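Local coordinates for protein PBP5 (Haemophilus influenzae, PDB 3A3J) that removes the C-terminal D-alanine from sugar-peptide precursors of the bacterial cell wall, as a serine D-alanyl-D-alanine carboxypeptidase, at residues L37-T42 with D102-L107; M41-V46 with R93-V98; M78-N83 with A89-G94; H110-V115 with V119-K124; H160-L165 with D199-G204. One frame throughout, in Å; residues are numbered along the deposited sequence.

Contact 1 of 5, residues L37-T42 with D102-L107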
# COMPACT_ATOMS: atom_id res chain seq x y z
N LEU A 37 -0.40 3.47 12.71
CA LEU A 37 -0.35 3.17 11.22
C LEU A 37 0.02 4.50 10.53
O LEU A 37 0.58 4.54 9.38
CB LEU A 37 -1.71 2.72 10.72
CG LEU A 37 -2.33 1.50 11.41
CD1 LEU A 37 -3.74 1.19 10.84
CD2 LEU A 37 -1.40 0.36 11.27
N THR A 38 -0.17 5.61 11.28
CA THR A 38 0.32 6.94 10.78
C THR A 38 1.76 6.87 10.33
O THR A 38 2.16 7.52 9.30
CB THR A 38 0.17 8.05 11.87
OG1 THR A 38 -1.23 8.14 12.22
CG2 THR A 38 0.69 9.42 11.30
N LYS A 39 2.57 6.09 11.07
CA LYS A 39 4.02 5.95 10.70
C LYS A 39 4.32 5.38 9.32
O LYS A 39 5.47 5.48 8.81
CB LYS A 39 4.80 5.16 11.77
CG LYS A 39 4.81 5.97 13.09
CD LYS A 39 5.12 5.12 14.30
CE LYS A 39 5.27 6.00 15.59
NZ LYS A 39 3.96 6.04 16.24
N MET A 40 3.36 4.65 8.76
CA MET A 40 3.49 4.20 7.36
C MET A 40 3.62 5.41 6.39
O MET A 40 4.50 5.43 5.57
CB MET A 40 2.23 3.36 6.98
CG MET A 40 2.40 1.88 7.43
SD MET A 40 0.87 1.00 7.32
CE MET A 40 0.07 1.36 5.72
N MET A 41 2.74 6.39 6.52
CA MET A 41 2.86 7.65 5.72
C MET A 41 4.18 8.38 6.00
O MET A 41 4.96 8.73 5.10
CB MET A 41 1.66 8.59 5.93
CG MET A 41 1.65 9.85 4.92
SD MET A 41 1.95 9.37 3.19
CE MET A 41 0.27 9.13 2.78
N THR A 42 4.50 8.52 7.28
CA THR A 42 5.83 9.11 7.65
C THR A 42 6.99 8.43 6.95
O THR A 42 7.90 9.08 6.41
CB THR A 42 6.08 9.10 9.20
OG1 THR A 42 5.03 9.83 9.86
CG2 THR A 42 7.43 9.72 9.53
N ASP A 102 10.03 9.40 19.02
CA ASP A 102 11.14 10.33 19.06
C ASP A 102 11.80 10.28 17.70
O ASP A 102 12.13 11.33 17.13
CB ASP A 102 12.14 9.98 20.22
CG ASP A 102 12.53 8.47 20.26
OD1 ASP A 102 12.12 7.66 19.37
OD2 ASP A 102 13.28 8.12 21.21
N ALA A 103 11.96 9.09 17.14
CA ALA A 103 12.55 9.00 15.77
C ALA A 103 11.73 9.71 14.72
O ALA A 103 12.32 10.20 13.77
CB ALA A 103 12.71 7.57 15.33
N THR A 104 10.40 9.75 14.84
CA THR A 104 9.65 10.36 13.78
C THR A 104 9.80 11.93 13.80
O THR A 104 9.83 12.62 12.73
CB THR A 104 8.19 10.03 13.84
OG1 THR A 104 7.65 10.60 15.00
CG2 THR A 104 7.93 8.56 13.88
N VAL A 105 9.83 12.49 15.01
CA VAL A 105 10.06 13.91 15.17
C VAL A 105 11.45 14.25 14.65
O VAL A 105 11.60 15.18 13.84
CB VAL A 105 9.90 14.31 16.64
CG1 VAL A 105 10.52 15.68 16.87
CG2 VAL A 105 8.40 14.31 16.98
N ALA A 106 12.46 13.46 15.05
CA ALA A 106 13.78 13.70 14.52
C ALA A 106 13.78 13.72 12.98
O ALA A 106 14.48 14.59 12.37
CB ALA A 106 14.76 12.70 14.99
N LEU A 107 13.13 12.73 12.36
CA LEU A 107 13.08 12.71 10.86
C LEU A 107 12.26 13.86 10.26
O LEU A 107 12.66 14.45 9.29
CB LEU A 107 12.56 11.38 10.31
CG LEU A 107 13.58 10.25 10.44
CD1 LEU A 107 12.91 8.83 10.39
CD2 LEU A 107 14.71 10.39 9.45

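Contact 2 of 5, residues M41-V46 with R93-V98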
# COMPACT_ATOMS: atom_id res chain seq x y z
N MET A 41 2.74 6.39 6.52
CA MET A 41 2.86 7.65 5.72
C MET A 41 4.18 8.38 6.00
O MET A 41 4.96 8.73 5.10
CB MET A 41 1.66 8.59 5.93
CG MET A 41 1.65 9.85 4.92
SD MET A 41 1.95 9.37 3.19
CE MET A 41 0.27 9.13 2.78
N THR A 42 4.50 8.52 7.28
CA THR A 42 5.83 9.11 7.65
C THR A 42 6.99 8.43 6.95
O THR A 42 7.90 9.08 6.41
CB THR A 42 6.08 9.10 9.20
OG1 THR A 42 5.03 9.83 9.86
CG2 THR A 42 7.43 9.72 9.53
N SER A 43 7.01 7.09 7.00
CA SER A 43 8.08 6.34 6.28
C SER A 43 7.98 6.47 4.75
O SER A 43 8.97 6.38 4.05
CB SER A 43 7.96 4.85 6.66
OG SER A 43 7.69 4.82 8.10
N TYR A 44 6.76 6.59 4.25
CA TYR A 44 6.57 6.88 2.81
C TYR A 44 7.33 8.20 2.43
O TYR A 44 8.28 8.18 1.62
CB TYR A 44 5.08 6.94 2.41
CG TYR A 44 4.95 7.03 0.87
CD1 TYR A 44 4.94 5.86 0.09
CD2 TYR A 44 4.98 8.26 0.21
CE1 TYR A 44 4.88 5.92 -1.33
CE2 TYR A 44 4.90 8.35 -1.20
CZ TYR A 44 4.84 7.16 -1.96
OH TYR A 44 4.77 7.19 -3.34
N VAL A 45 7.02 9.30 3.14
CA VAL A 45 7.80 10.61 2.95
C VAL A 45 9.30 10.40 3.03
O VAL A 45 10.01 10.71 2.09
CB VAL A 45 7.32 11.66 3.96
CG1 VAL A 45 8.00 13.03 3.78
CG2 VAL A 45 5.84 11.83 3.79
N VAL A 46 9.77 9.75 4.11
CA VAL A 46 11.21 9.49 4.28
C VAL A 46 11.73 8.65 3.12
O VAL A 46 12.80 8.91 2.56
CB VAL A 46 11.54 8.73 5.66
CG1 VAL A 46 13.05 8.43 5.76
CG2 VAL A 46 11.14 9.53 6.90
N ARG A 93 14.80 3.05 10.39
CA ARG A 93 14.67 1.71 10.95
C ARG A 93 13.89 1.81 12.25
O ARG A 93 12.93 1.05 12.46
CB ARG A 93 16.06 1.02 11.08
CG ARG A 93 16.12 -0.39 11.66
CD ARG A 93 16.92 -1.39 10.75
NE ARG A 93 18.00 -0.68 10.14
CZ ARG A 93 18.43 -0.86 8.91
NH1 ARG A 93 17.91 -1.77 8.10
NH2 ARG A 93 19.38 -0.09 8.52
N GLY A 94 14.18 2.80 13.09
CA GLY A 94 13.46 2.86 14.36
C GLY A 94 11.98 3.18 14.22
O GLY A 94 11.16 2.73 15.02
N VAL A 95 11.64 4.11 13.31
CA VAL A 95 10.23 4.36 12.98
C VAL A 95 9.56 3.08 12.43
O VAL A 95 8.50 2.72 12.84
CB VAL A 95 10.13 5.43 11.83
CG1 VAL A 95 8.67 5.53 11.33
CG2 VAL A 95 10.72 6.79 12.31
N ILE A 96 10.20 2.46 11.45
CA ILE A 96 9.63 1.30 10.78
C ILE A 96 9.51 0.04 11.68
O ILE A 96 8.42 -0.43 11.88
CB ILE A 96 10.42 0.93 9.57
CG1 ILE A 96 10.12 1.93 8.42
CG2 ILE A 96 10.05 -0.54 9.17
CD1 ILE A 96 11.18 1.77 7.30
N VAL A 97 10.61 -0.41 12.31
CA VAL A 97 10.59 -1.64 13.20
C VAL A 97 9.93 -1.43 14.55
O VAL A 97 9.10 -2.26 14.95
CB VAL A 97 11.99 -2.22 13.30
CG1 VAL A 97 11.99 -3.60 14.04
CG2 VAL A 97 12.55 -2.34 11.87
N VAL A 98 10.20 -0.32 15.25
CA VAL A 98 9.65 -0.19 16.60
C VAL A 98 8.78 1.01 16.82
O VAL A 98 8.56 1.37 17.96
CB VAL A 98 10.79 -0.21 17.72
CG1 VAL A 98 11.58 -1.53 17.62
CG2 VAL A 98 11.73 0.93 17.52

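Contact 3 of 5, residues M78-N83 with A89-G94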
# COMPACT_ATOMS: atom_id res chain seq x y z
N MET A 78 12.48 4.96 20.30
CA MET A 78 13.74 4.34 20.06
C MET A 78 14.84 4.71 21.10
O MET A 78 15.95 4.22 21.06
CB MET A 78 14.12 4.56 18.59
CG MET A 78 15.39 5.28 18.29
SD MET A 78 15.47 5.42 16.52
CE MET A 78 17.19 5.06 16.17
N PHE A 79 14.47 5.53 22.08
CA PHE A 79 15.41 6.06 23.11
C PHE A 79 16.52 6.97 22.65
O PHE A 79 17.68 6.74 23.00
CB PHE A 79 15.93 4.97 24.06
CG PHE A 79 14.84 4.20 24.73
CD1 PHE A 79 14.33 4.61 25.95
CD2 PHE A 79 14.30 3.06 24.11
CE1 PHE A 79 13.28 3.90 26.55
CE2 PHE A 79 13.28 2.35 24.69
CZ PHE A 79 12.75 2.73 25.90
N LEU A 80 16.17 8.03 21.89
CA LEU A 80 17.14 9.04 21.39
C LEU A 80 17.56 9.94 22.54
O LEU A 80 16.69 10.51 23.21
CB LEU A 80 16.52 9.92 20.28
CG LEU A 80 16.06 9.17 19.01
CD1 LEU A 80 15.55 10.17 18.02
CD2 LEU A 80 17.17 8.32 18.38
N ASP A 81 18.86 10.03 22.79
CA ASP A 81 19.37 10.89 23.90
C ASP A 81 19.74 12.29 23.42
O ASP A 81 20.22 12.48 22.29
CB ASP A 81 20.59 10.27 24.56
CG ASP A 81 20.21 9.12 25.45
OD1 ASP A 81 19.07 9.14 25.98
OD2 ASP A 81 21.02 8.20 25.56
N LEU A 82 19.50 13.26 24.28
CA LEU A 82 19.73 14.66 23.99
C LEU A 82 21.18 14.85 23.59
O LEU A 82 22.08 14.22 24.13
CB LEU A 82 19.39 15.49 25.22
CG LEU A 82 19.38 17.01 25.06
CD1 LEU A 82 18.36 17.38 24.03
CD2 LEU A 82 19.04 17.73 26.37
N ASN A 83 21.41 15.63 22.57
CA ASN A 83 22.76 16.00 22.18
C ASN A 83 23.58 14.87 21.59
O ASN A 83 24.80 14.90 21.65
CB ASN A 83 23.52 16.67 23.36
CG ASN A 83 24.82 17.33 22.91
OD1 ASN A 83 24.88 17.99 21.86
ND2 ASN A 83 25.89 17.10 23.67
N ALA A 89 19.41 6.34 8.53
CA ALA A 89 19.17 4.84 8.52
C ALA A 89 18.64 4.37 9.89
O ALA A 89 17.59 3.75 9.98
CB ALA A 89 20.46 4.10 8.19
N ASP A 90 19.31 4.73 10.98
CA ASP A 90 18.82 4.29 12.29
C ASP A 90 17.50 4.85 12.57
O ASP A 90 16.61 4.15 13.09
CB ASP A 90 19.75 4.68 13.47
CG ASP A 90 20.97 3.75 13.56
OD1 ASP A 90 20.81 2.63 13.07
OD2 ASP A 90 22.05 4.09 14.11
N LEU A 91 17.32 6.13 12.24
CA LEU A 91 16.05 6.75 12.61
C LEU A 91 14.86 6.08 11.91
O LEU A 91 13.85 5.83 12.47
CB LEU A 91 16.09 8.26 12.31
CG LEU A 91 17.06 9.13 13.16
CD1 LEU A 91 17.07 10.51 12.55
CD2 LEU A 91 16.46 9.15 14.56
N ASN A 92 15.01 5.89 10.62
CA ASN A 92 13.99 5.29 9.77
C ASN A 92 13.72 3.80 10.19
O ASN A 92 12.57 3.41 10.45
CB ASN A 92 14.52 5.34 8.34
CG ASN A 92 13.41 5.17 7.32
OD1 ASN A 92 13.67 4.62 6.28
ND2 ASN A 92 12.18 5.54 7.66
N ARG A 93 14.80 3.05 10.39
CA ARG A 93 14.67 1.71 10.95
C ARG A 93 13.89 1.81 12.25
O ARG A 93 12.93 1.05 12.46
CB ARG A 93 16.06 1.02 11.08
CG ARG A 93 16.12 -0.39 11.66
CD ARG A 93 16.92 -1.39 10.75
NE ARG A 93 18.00 -0.68 10.14
CZ ARG A 93 18.43 -0.86 8.91
NH1 ARG A 93 17.91 -1.77 8.10
NH2 ARG A 93 19.38 -0.09 8.52
N GLY A 94 14.18 2.80 13.09
CA GLY A 94 13.46 2.86 14.36
C GLY A 94 11.98 3.18 14.22
O GLY A 94 11.16 2.73 15.02

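Contact 4 of 5, residues H110-V115 with V119-K124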
# COMPACT_ATOMS: atom_id res chain seq x y z
N HIS A 110 14.41 16.82 10.34
CA HIS A 110 15.53 16.80 9.41
C HIS A 110 15.10 17.04 7.94
O HIS A 110 15.87 17.61 7.15
CB HIS A 110 16.29 15.48 9.54
CG HIS A 110 17.45 15.30 8.58
ND1 HIS A 110 18.61 16.04 8.65
CD2 HIS A 110 17.65 14.41 7.58
CE1 HIS A 110 19.47 15.63 7.74
NE2 HIS A 110 18.91 14.65 7.06
N ILE A 111 13.90 16.57 7.57
CA ILE A 111 13.45 16.56 6.18
C ILE A 111 12.76 17.89 5.94
O ILE A 111 12.98 18.51 4.92
CB ILE A 111 12.47 15.39 5.90
CG1 ILE A 111 13.22 14.04 5.85
CG2 ILE A 111 11.69 15.62 4.64
CD1 ILE A 111 12.28 12.84 6.07
N SER A 112 11.93 18.32 6.86
CA SER A 112 11.14 19.52 6.59
C SER A 112 11.46 20.78 7.42
O SER A 112 10.79 21.78 7.25
CB SER A 112 9.63 19.23 6.66
OG SER A 112 9.24 18.55 5.48
N GLY A 113 12.47 20.70 8.28
CA GLY A 113 12.87 21.82 9.11
C GLY A 113 12.03 21.94 10.37
O GLY A 113 12.56 22.24 11.48
N ASN A 114 10.73 21.71 10.24
CA ASN A 114 9.94 21.51 11.43
C ASN A 114 8.80 20.46 11.23
O ASN A 114 8.65 19.94 10.12
CB ASN A 114 9.43 22.86 11.92
CG ASN A 114 8.28 23.39 11.09
OD1 ASN A 114 7.74 22.72 10.23
ND2 ASN A 114 7.86 24.60 11.39
N VAL A 115 7.98 20.20 12.25
CA VAL A 115 6.99 19.13 12.18
C VAL A 115 5.71 19.53 11.42
O VAL A 115 5.21 18.75 10.57
CB VAL A 115 6.67 18.56 13.62
CG1 VAL A 115 5.53 17.59 13.57
CG2 VAL A 115 7.95 17.85 14.18
N VAL A 119 4.31 17.41 8.10
CA VAL A 119 3.02 16.82 8.15
C VAL A 119 2.28 17.17 6.84
O VAL A 119 1.37 16.44 6.39
CB VAL A 119 2.21 17.35 9.36
CG1 VAL A 119 0.83 16.97 9.22
CG2 VAL A 119 2.72 16.80 10.73
N GLU A 120 2.65 18.32 6.24
CA GLU A 120 1.93 18.84 5.11
C GLU A 120 2.32 18.02 3.88
O GLU A 120 1.49 17.82 2.99
CB GLU A 120 2.23 20.33 4.95
CG GLU A 120 1.14 21.04 4.31
CD GLU A 120 -0.23 20.62 4.86
OE1 GLU A 120 -0.45 20.54 6.10
OE2 GLU A 120 -1.12 20.40 4.03
N THR A 121 3.58 17.59 3.82
CA THR A 121 4.02 16.62 2.83
C THR A 121 3.27 15.27 2.94
O THR A 121 2.99 14.62 1.91
CB THR A 121 5.50 16.40 2.95
OG1 THR A 121 6.14 17.62 2.64
CG2 THR A 121 6.02 15.37 1.91
N MET A 122 2.94 14.87 4.17
CA MET A 122 2.21 13.66 4.42
C MET A 122 0.89 13.86 3.75
O MET A 122 0.36 12.94 3.11
CB MET A 122 1.98 13.42 5.96
CG MET A 122 3.25 13.01 6.75
SD MET A 122 2.84 13.00 8.52
CE MET A 122 2.17 11.31 8.74
N ASN A 123 0.33 15.07 3.92
CA ASN A 123 -1.02 15.33 3.39
C ASN A 123 -0.95 15.57 1.88
O ASN A 123 -1.86 15.27 1.21
CB ASN A 123 -1.75 16.43 4.10
CG ASN A 123 -2.19 16.02 5.51
OD1 ASN A 123 -2.55 14.88 5.73
ND2 ASN A 123 -2.15 16.97 6.47
N LYS A 124 0.19 16.02 1.39
CA LYS A 124 0.40 16.09 -0.04
C LYS A 124 0.09 14.67 -0.56
O LYS A 124 -0.71 14.52 -1.47
CB LYS A 124 1.84 16.50 -0.42
CG LYS A 124 2.09 16.62 -1.96
CD LYS A 124 3.57 16.82 -2.39
CE LYS A 124 4.46 15.67 -2.13
NZ LYS A 124 5.93 16.02 -2.38

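Contact 5 of 5, residues H160-L165 with D199-G204. With SO4 (sulfate ion), chain B.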
# COMPACT_ATOMS: atom_id res chain seq x y z
N HIS A 160 1.42 1.43 -1.80
CA HIS A 160 2.38 2.43 -2.36
C HIS A 160 3.73 2.26 -1.77
O HIS A 160 4.73 2.39 -2.45
CB HIS A 160 1.91 3.86 -2.07
CG HIS A 160 1.01 4.41 -3.15
ND1 HIS A 160 1.48 4.71 -4.41
CD2 HIS A 160 -0.32 4.66 -3.16
CE1 HIS A 160 0.48 5.19 -5.14
NE2 HIS A 160 -0.64 5.13 -4.42
N ILE A 161 3.80 2.00 -0.46
CA ILE A 161 5.12 1.63 0.08
C ILE A 161 5.70 0.39 -0.60
O ILE A 161 6.88 0.35 -0.98
CB ILE A 161 5.01 1.30 1.66
CG1 ILE A 161 4.59 2.58 2.46
CG2 ILE A 161 6.33 0.71 2.15
CD1 ILE A 161 3.84 2.29 3.76
N ILE A 162 4.91 -0.67 -0.66
CA ILE A 162 5.44 -1.88 -1.29
C ILE A 162 5.82 -1.60 -2.75
O ILE A 162 6.88 -2.00 -3.23
CB ILE A 162 4.39 -3.03 -1.22
CG1 ILE A 162 4.17 -3.38 0.29
CG2 ILE A 162 4.86 -4.25 -2.10
CD1 ILE A 162 2.86 -4.11 0.59
N ARG A 163 4.93 -0.92 -3.44
CA ARG A 163 5.15 -0.65 -4.90
C ARG A 163 6.25 0.44 -5.15
O ARG A 163 7.19 0.23 -5.90
CB ARG A 163 3.81 -0.20 -5.55
CG ARG A 163 3.95 0.10 -7.09
CD ARG A 163 2.53 0.22 -7.69
NE ARG A 163 2.01 -1.11 -7.85
CZ ARG A 163 0.97 -1.63 -7.23
NH1 ARG A 163 0.24 -0.94 -6.39
NH2 ARG A 163 0.66 -2.88 -7.48
N ASP A 164 6.16 1.59 -4.50
CA ASP A 164 7.15 2.75 -4.77
C ASP A 164 8.49 2.64 -4.07
O ASP A 164 9.47 3.21 -4.54
CB ASP A 164 6.49 4.08 -4.44
CG ASP A 164 5.14 4.19 -5.07
OD1 ASP A 164 5.04 3.49 -6.09
OD2 ASP A 164 4.19 4.89 -4.62
N LEU A 165 8.56 1.87 -2.98
CA LEU A 165 9.71 1.85 -2.06
C LEU A 165 10.15 0.41 -1.69
O LEU A 165 10.21 0.07 -0.50
CB LEU A 165 9.32 2.60 -0.76
CG LEU A 165 8.92 4.07 -0.93
CD1 LEU A 165 8.54 4.64 0.41
CD2 LEU A 165 10.06 4.87 -1.63
N ASP A 199 5.25 -10.41 5.42
CA ASP A 199 6.48 -9.62 5.40
C ASP A 199 6.27 -8.13 5.67
O ASP A 199 7.20 -7.33 5.46
CB ASP A 199 7.26 -9.86 4.11
CG ASP A 199 6.51 -9.36 2.86
OD1 ASP A 199 5.41 -8.74 2.95
OD2 ASP A 199 7.05 -9.58 1.78
N GLY A 200 5.08 -7.80 6.19
CA GLY A 200 4.72 -6.46 6.67
C GLY A 200 3.40 -6.53 7.40
O GLY A 200 2.77 -7.57 7.41
N MET A 201 2.90 -5.42 7.93
CA MET A 201 3.49 -4.09 7.72
C MET A 201 3.61 -3.26 9.01
O MET A 201 4.67 -2.82 9.35
CB MET A 201 2.61 -3.35 6.69
CG MET A 201 3.03 -1.99 6.31
SD MET A 201 2.40 -1.55 4.63
CE MET A 201 3.25 -2.69 3.56
N LYS A 202 2.50 -3.03 9.72
CA LYS A 202 2.59 -2.08 10.79
C LYS A 202 1.46 -2.26 11.76
O LYS A 202 0.36 -2.50 11.34
CB LYS A 202 2.50 -0.66 10.16
CG LYS A 202 2.37 0.54 11.16
CD LYS A 202 3.60 0.79 11.97
CE LYS A 202 4.91 0.70 11.27
NZ LYS A 202 5.88 1.20 12.31
N THR A 203 1.72 -2.08 13.05
CA THR A 203 0.71 -2.27 14.10
C THR A 203 0.37 -0.97 14.77
O THR A 203 1.12 -0.00 14.65
CB THR A 203 1.31 -3.17 15.23
OG1 THR A 203 2.57 -2.61 15.68
CG2 THR A 203 1.65 -4.52 14.66
N GLY A 204 -0.75 -0.94 15.49
CA GLY A 204 -1.11 0.26 16.22
C GLY A 204 -2.21 -0.08 17.21
O GLY A 204 -2.78 -1.20 17.17
S SO4 B . 1.50 -1.75 19.01
O1 SO4 B . 2.27 -1.12 17.93
O2 SO4 B . 0.05 -1.57 18.98
O3 SO4 B . 1.90 -3.13 18.86
O4 SO4 B . 1.80 -1.10 20.34

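Contact 1 of 5, residues L37-T42 with D102-L107
K39 and T104 meet carbon to carbon, and the way they meet illustrates how a catalytic helix can be packed through the aliphatic part of a polar side chain. The methyl CG2 of T104 rests against the lysine chain, 4.1 Å from K39 CE and equally far from K39 CG, and the two side chains cross at about a right angle. In T104, OG1 lies between the backbone N and the carbonyl carbon (chi1 66°), bonded to N101 O, which leaves the methyl for the lysine. K39 belongs, with S36, to the SxxK motif of the penicillin-recognising serine enzymes, where S36 is the probable acylated serine and K39 the probable proton acceptor. A bend at the end of the lysine chain (chi4 93°) turns NZ out of this apolar meeting to hydrogen bonds with S36 OG and H140 O. The contact is looser one turn further along the helix, where T42 CG2 stands 4.4 Å from T104 CB and the hydroxyl of T42 is engaged by P139 O. The looser side is buried too: M122 of helix 115-128 touches T42, and V95 of helix 88-98 touches T104.

Contact 2 of 5, residues M41-V46 with R93-V98
Two torsions bring S43 and V95 together: chi1 of -42° swings the serine OG back beside its own backbone N, and chi1 of 171° sets V95 CG1 anti to the valine N, pointing at the serine. The result is a close polar-to-methyl contact, S43 OG to V95 CG1 at 3.4 Å. I96 comes in beside it with the methylene of its longer branch, CG1 lying 3.8 Å from S43 OG and 4.0 Å from S43 CB, so that the small serine side chain is met by two consecutive residues of the other helix. Its hydroxyl is satisfied within its own helix, by a hydrogen bond to K39 O one turn earlier. Such a short, self-bonded side chain lets helices 38-51 and 88-98 approach to 6.9 Å between the CA atoms of S43 and I96, in the helical core of the penicillin-binding fold, next to the SxxK lysine. The two methyls of V95 serve different neighbours: CG1 also packs on K39, while CG2 is turned to A103 and L107 of helix 101-112. I96 O accepts a hydrogen bond from K202 NZ, of a probable substrate-binding lysine.

Contact 3 of 5, residues M78-N83 with A89-G94
M78 lays its thioether along helix 88-98, sulfur towards one turn and methyl towards the turn before it. SD stands 3.9 Å from G94 CA, a close approach that the bare glycine allows, and CE ends over the backbone of D90, 3.3 Å from D90 O and 3.7 Å from D90 CB. That carbonyl oxygen is already the acceptor of G94 N, so the methyl covers a backbone hydrogen bond. To arrive there M78 adopts a chi1 of 121°, away from the staggered values, which suggests some strain. L80 and L91 form the second pairing and are turned quite differently: their side chains cross at about a right angle, with both methyls of L80 set against one methyl of L91. The nearer approach is L80 CD1 to L91 CD2 at 3.7 Å. L91 CD2 also lies 4.3 Å from M78 SD, and this single methyl joins the two pairs. The irregular segment 78-83 is held in place by D102, whose carboxylate accepts M78 N and L80 N. F177 and F179 of strand 176-179 also touch M78, and F179 touches L80. A106 of helix 101-112 touches both L80 and L91, so the loop lies against helices 88-98 and 101-112.

Contact 4 of 5, residues H110-V115 with V119-K124
The flat group that carries the meeting of V115 and V119 is a peptide carbonyl, and no ring lies between the two valines: V119 N reaches V115 O at 3.0 Å, almost in line with the carbonyl bond (C=O...N 166°). The N-H is also fairly straight. Beside this donor the same oxygen is touched by the valine side chain, with V119 CG2 only 3.2 Å away. The bond is the i to i+4 bond of the first turn of helix 115-128, for the contact is a tight helix-to-helix connection in which helix 101-112 ends, the chain turns through a short link, and helix 115-128 begins. Two residues make the link. G113 is the first to leave the helix, with a positive phi of 83°, and N114 takes the N-cap position, its OD1 accepting the backbone N of N117 in the first turn of the new helix. Next to the hydrogen bond the two valines touch at an oblique angle, V115 CG1 to V119 CG2 at 4.1 Å. V119 presents that methyl because chi1 of 168° places CG2 beside its own backbone N, on the side of the preceding turn. V115 faces back to A108 and E109 of the helix just completed and touches P139, while M122, further along helix 115-128, packs on T38. S112 CA and T121 CA are 8.6 Å apart, and S112 OG and T121 OG1 are 4.3 Å apart, too far for a hydrogen bond.

Contact 5 of 5, residues H160-L165 with D199-G204
M201 reaches from its strand to I161 and I162, and its side chain shows how one flexible thioether can join a sheet to a helix. CB leaves the strand towards helix 151-164, just after the cis peptide between G200 and M201. CG stands anti to the backbone N (chi1 -179°), carrying the chain straight out past the sulfur of M40, 3.8 Å from M201 CG to M40 SD. SD then comes 4.2 Å from I161 CD1. A bend at chi3 (-65°) turns the tip onto the next isoleucine, where the fit is tight: CE lies 3.3 Å from I162 CD1 and 3.5 Å from I162 CG1, both shorter than usual carbon contacts. A classic beta bulge, in which M201 and K202 both face V214, interrupts the strand's alternation. K202, T203 and G204 form the KTG motif of penicillin-recognising enzymes, K202 being a probable substrate-binding residue. T203 OG1 donates to O1 of a sulfate at 2.7 Å, an ion that R238 also holds and that probably came from the crystallisation liquor. At the far end of the helical segment, H160 ND1 donates to D164 OD2 nearly in the ring plane (2.7 Å), and Y44 OH of helix 38-51 bonds the same oxygen. Strand 197-206 is an outermost strand of the five-stranded antiparallel sheet, paired with strand 210-218; Y169 of helix 166-169 touches M201 and both isoleucines, and M40 of helix 38-51 touches I161.

In the fold
Contacts 1, 2, 3 and 5 are buried, and contact 5 lies nearest the centre of the chain. Contacts 1 and 2 both start from helix 38-51, share M41 and T42, and meet at V95. Contact 3 ends on the same helix 88-98 as contact 2 but lies further out, tying an irregular loop to it and to contact 1 through D102. Contact 4, only partly buried, follows along the chain; backbone hydrogen bonding and capping matter there, whereas contact 1 packs a methyl on a lysine's carbons and contact 2 sets aliphatic carbons on a serine hydroxyl. Contact 5 brings the sheet to the helices with sulfur and methyl groups, and its K202 reaches I96 O, linking contact 5 to helix 88-98.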